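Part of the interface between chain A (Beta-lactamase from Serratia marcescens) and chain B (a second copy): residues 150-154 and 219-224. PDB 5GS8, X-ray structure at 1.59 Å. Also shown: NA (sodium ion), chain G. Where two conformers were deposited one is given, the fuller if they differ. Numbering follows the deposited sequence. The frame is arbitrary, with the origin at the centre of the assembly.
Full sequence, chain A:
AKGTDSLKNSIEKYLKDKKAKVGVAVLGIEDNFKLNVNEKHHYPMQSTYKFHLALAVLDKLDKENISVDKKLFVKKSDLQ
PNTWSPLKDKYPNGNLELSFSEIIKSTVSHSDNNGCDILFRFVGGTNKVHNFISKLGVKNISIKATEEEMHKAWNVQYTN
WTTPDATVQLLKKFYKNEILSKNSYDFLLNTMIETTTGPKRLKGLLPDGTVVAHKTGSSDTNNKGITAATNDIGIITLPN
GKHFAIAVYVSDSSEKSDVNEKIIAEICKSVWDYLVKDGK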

ATOM      1  N   MET A 150      12.149  -4.875   2.030  1.00  8.39           N
ATOM      2  CA  MET A 150      11.504  -4.900   3.337  1.00  8.35           C
ATOM      3  C   MET A 150      10.207  -5.701   3.339  1.00  9.76           C
ATOM      4  O   MET A 150       9.826  -6.317   4.344  1.00 11.51           O
ATOM      5  CB  MET A 150      11.255  -3.469   3.868  1.00  9.43           C
ATOM      6  CG  MET A 150      12.510  -2.758   4.351  1.00  9.48           C
ATOM      7  SD  MET A 150      12.156  -1.275   5.307  1.00  9.63           S
ATOM      8  CE  MET A 150      11.586  -0.159   4.036  1.00  9.71           C
ATOM      9  N   HIS A 151       9.487  -5.617   2.228  1.00 10.40           N
ATOM     10  CA  HIS A 151       8.214  -6.278   2.116  1.00  9.96           C
ATOM     11  C   HIS A 151       8.334  -7.793   2.029  1.00 11.76           C
ATOM     12  O   HIS A 151       7.348  -8.491   2.289  1.00 13.22           O
ATOM     13  CB  HIS A 151       7.410  -5.743   0.921  1.00  9.91           C
ATOM     14  CG  HIS A 151       6.707  -4.449   1.195  1.00 12.46           C
ATOM     15  ND1 HIS A 151       7.392  -3.261   1.297  1.00 13.26           N
ATOM     16  CD2 HIS A 151       5.392  -4.130   1.187  1.00 13.86           C
ATOM     17  CE1 HIS A 151       6.524  -2.271   1.465  1.00 14.29           C
ATOM     18  NE2 HIS A 151       5.306  -2.780   1.431  1.00 13.42           N
ATOM     19  N   LYS A 152       9.529  -8.301   1.711  1.00 10.82           N
ATOM     20  CA  LYS A 152       9.739  -9.741   1.522  0.50 11.85           C
ATOM     21  C   LYS A 152       9.844 -10.547   2.826  1.00 13.17           C
ATOM     22  O   LYS A 152       9.568 -11.728   2.836  1.00 12.40           O
ATOM     23  CB  LYS A 152      10.977  -9.964   0.658  0.50 13.28           C
ATOM     24  CG  LYS A 152      10.719  -9.756  -0.833  0.50 14.57           C
ATOM     25  CD  LYS A 152      11.995  -9.721  -1.680  0.50 16.31           C
ATOM     26  CE  LYS A 152      11.727  -9.988  -3.161  0.50 20.18           C
ATOM     27  NZ  LYS A 152      10.758  -9.072  -3.803  0.50 21.74           N
ATOM     28  N   ALA A 153      10.222  -9.900   3.913  1.00 11.93           N
ATOM     29  CA  ALA A 153      10.535 -10.584   5.159  1.00 12.79           C
ATOM     30  C   ALA A 153      10.557  -9.622   6.327  1.00 13.07           C
ATOM     31  O   ALA A 153      11.177  -8.554   6.243  1.00 14.54           O
ATOM     32  CB  ALA A 153      11.885 -11.251   5.039  1.00 14.45           C
ATOM     33  N   TRP A 154       9.952 -10.046   7.430  1.00 14.85           N
ATOM     34  CA  TRP A 154       9.707  -9.153   8.579  1.00 12.56           C
ATOM     35  C   TRP A 154      10.992  -8.481   9.055  1.00 12.97           C
ATOM     36  O   TRP A 154      10.994  -7.289   9.355  1.00 12.79           O
ATOM     37  CB  TRP A 154       9.065  -9.933   9.729  1.00 13.51           C
ATOM     38  CG  TRP A 154       8.895  -9.171  10.980  1.00 12.78           C
ATOM     39  CD1 TRP A 154       9.617  -9.309  12.104  1.00 13.95           C
ATOM     40  CD2 TRP A 154       7.878  -8.205  11.270  1.00 12.43           C
ATOM     41  NE1 TRP A 154       9.155  -8.481  13.078  1.00 13.87           N
ATOM     42  CE2 TRP A 154       8.100  -7.753  12.585  1.00 11.93           C
ATOM     43  CE3 TRP A 154       6.825  -7.665  10.546  1.00 13.36           C
ATOM     44  CZ2 TRP A 154       7.309  -6.783  13.186  1.00 13.00           C
ATOM     45  CZ3 TRP A 154       6.104  -6.654  11.106  1.00 13.07           C
ATOM     46  CH2 TRP A 154       6.291  -6.269  12.431  1.00 12.42           C
TER
HETATM   47 NA    NA G 306      10.707  -5.830   6.978  1.00 17.17          NA
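Chain B (219-224) SDTNNK

Chain B lies on chain A as an irregular, mostly extended segment with no regular secondary structure. Its phi/psi values are largely extended from Ser B219 to Asn B222 and become compact at Asn B223 and Lys B224. It follows the chain A stretch in ascending order: Asp B220 sits by His A151, Thr B221 and Asn B222 by Lys A152, and Asn B223 by Ala A153. The CA atoms of Lys A152 and Asn B222 are 4.5 Å apart.

No direct hydrogen bond joins the two stretches. Waters do the bridging. Water 1 donates to His A151 O (2.6 Å) and to Thr B221 O (2.9 Å), holding together two carbonyls that lie 4.0 Å apart, O to O, and cannot bond to each other. Water 2 donates to Lys A152 O (2.7 Å) and accepts from Asn B223 N (3.0 Å). Lys A152 CA makes a CA-H...O contact of 3.3 Å with Thr B221 O.

Asp B220 points toward chain A with chi1 at -146°, between wells. Its OD1 accepts from Thr B221 N (2.7 Å), which ties the carboxylate to the backbone of the next residue. Its OD2 lies 3.2 Å from His A151 CB and approaches the ring obliquely. His A151 has an m chi1, and its ND1 is hydrogen-bonded elsewhere in the structure.

Lys A152 is m, t, t, p. The two t torsions extend the chain, and NZ ends 3.8 Å from Thr B221 CB. Thr B221 is m. Asn B222 points away from chain A; in its p rotamer OD1 accepts from Lys B224 N (2.9 Å), bracing the turn. Asn B223 is also p. Its backbone brings CB to 4.4 Å from Ala A153 CB. Lys B224 points away and makes no contact with the chain A stretch.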

ATOM      1  N   SER B 219      -0.521 -10.691  -4.308  1.00  7.96           N
ATOM      2  CA  SER B 219       0.296 -10.777  -3.134  1.00  8.17           C
ATOM      3  C   SER B 219       1.594 -10.018  -3.249  1.00  8.70           C
ATOM      4  O   SER B 219       1.994  -9.541  -4.323  1.00  9.92           O
ATOM      5  CB  SER B 219       0.635 -12.255  -2.865  1.00  7.52           C
ATOM      6  OG  SER B 219       1.574 -12.713  -3.823  1.00  8.37           O
ATOM      7  N   ASP B 220       2.333 -10.045  -2.139  1.00 10.75           N
ATOM      8  CA  ASP B 220       3.743  -9.679  -2.236  0.50 10.67           C
ATOM      9  C   ASP B 220       4.584 -10.922  -2.575  1.00 13.04           C
ATOM     10  O   ASP B 220       4.055 -11.959  -2.975  1.00 12.52           O
ATOM     11  CB  ASP B 220       4.208  -9.037  -0.926  0.50 10.60           C
ATOM     12  CG  ASP B 220       5.252  -7.950  -1.138  0.50 11.21           C
ATOM     13  OD1 ASP B 220       6.391  -8.299  -1.518  0.50  9.51           O
ATOM     14  OD2 ASP B 220       4.964  -6.763  -0.797  0.50  9.14           O
ATOM     15  N   THR B 221       5.883 -10.821  -2.318  1.00 12.56           N
ATOM     16  CA  THR B 221       6.833 -11.883  -2.647  1.00 13.42           C
ATOM     17  C   THR B 221       7.541 -12.210  -1.352  1.00 15.36           C
ATOM     18  O   THR B 221       7.584 -11.391  -0.414  1.00 14.31           O
ATOM     19  CB  THR B 221       7.775 -11.391  -3.730  1.00 14.00           C
ATOM     20  OG1 THR B 221       7.002 -10.977  -4.895  1.00 15.61           O
ATOM     21  CG2 THR B 221       8.770 -12.468  -4.167  1.00 16.06           C
ATOM     22  N   ASN B 222       7.954 -13.452  -1.213  1.00 12.93           N
ATOM     23  CA  ASN B 222       8.697 -13.816  -0.014  1.00 13.76           C
ATOM     24  C   ASN B 222      10.221 -13.805  -0.264  1.00 13.62           C
ATOM     25  O   ASN B 222      10.671 -13.459  -1.325  1.00 12.93           O
ATOM     26  CB  ASN B 222       8.204 -15.136   0.564  1.00 12.66           C
ATOM     27  CG  ASN B 222       8.537 -16.327  -0.292  1.00 10.91           C
ATOM     28  OD1 ASN B 222       9.259 -16.224  -1.263  1.00 12.73           O
ATOM     29  ND2 ASN B 222       8.056 -17.471   0.113  1.00 14.23           N
ATOM     30  N   ASN B 223      10.959 -14.257   0.741  1.00 14.76           N
ATOM     31  CA  ASN B 223      12.401 -14.246   0.675  1.00 16.62           C
ATOM     32  C   ASN B 223      12.972 -15.309  -0.252  1.00 18.71           C
ATOM     33  O   ASN B 223      14.161 -15.288  -0.535  1.00 22.64           O
ATOM     34  CB  ASN B 223      13.005 -14.357   2.089  1.00 17.14           C
ATOM     35  CG  ASN B 223      12.783 -15.710   2.791  1.00 21.01           C
ATOM     36  OD1 ASN B 223      13.467 -15.948   3.791  1.00 43.34           O
ATOM     37  ND2 ASN B 223      11.844 -16.539   2.383  1.00 19.70           N
ATOM     38  N   LYS B 224      12.139 -16.248  -0.696  1.00 14.51           N
ATOM     39  CA  LYS B 224      12.564 -17.246  -1.666  1.00 17.82           C
ATOM     40  C   LYS B 224      12.220 -16.875  -3.097  1.00 15.33           C
ATOM     41  O   LYS B 224      12.313 -17.714  -3.997  1.00 20.44           O
ATOM     42  CB  LYS B 224      11.934 -18.576  -1.324  1.00 20.16           C
ATOM     43  CG  LYS B 224      12.206 -19.054   0.086  1.00 26.77           C
ATOM     44  CD  LYS B 224      13.698 -19.147   0.355  1.00 33.60           C
ATOM     45  CE  LYS B 224      13.995 -20.025   1.562  1.00 39.98           C
ATOM     46  NZ  LYS B 224      14.234 -19.214   2.786  1.00 49.88           N
TER
HETATM   47  O   HOH W   1       6.134 -10.754   2.031  1.00 19.05           O
HETATM   48  O   HOH W   2       9.923 -14.241   3.605  1.00 18.62           O
HETATM   49  O   HOH W   3       8.364  -7.043  -2.323  1.00 23.93           O
HETATM   50  O   HOH W   4       8.571  -3.991   6.795  1.00 13.31           O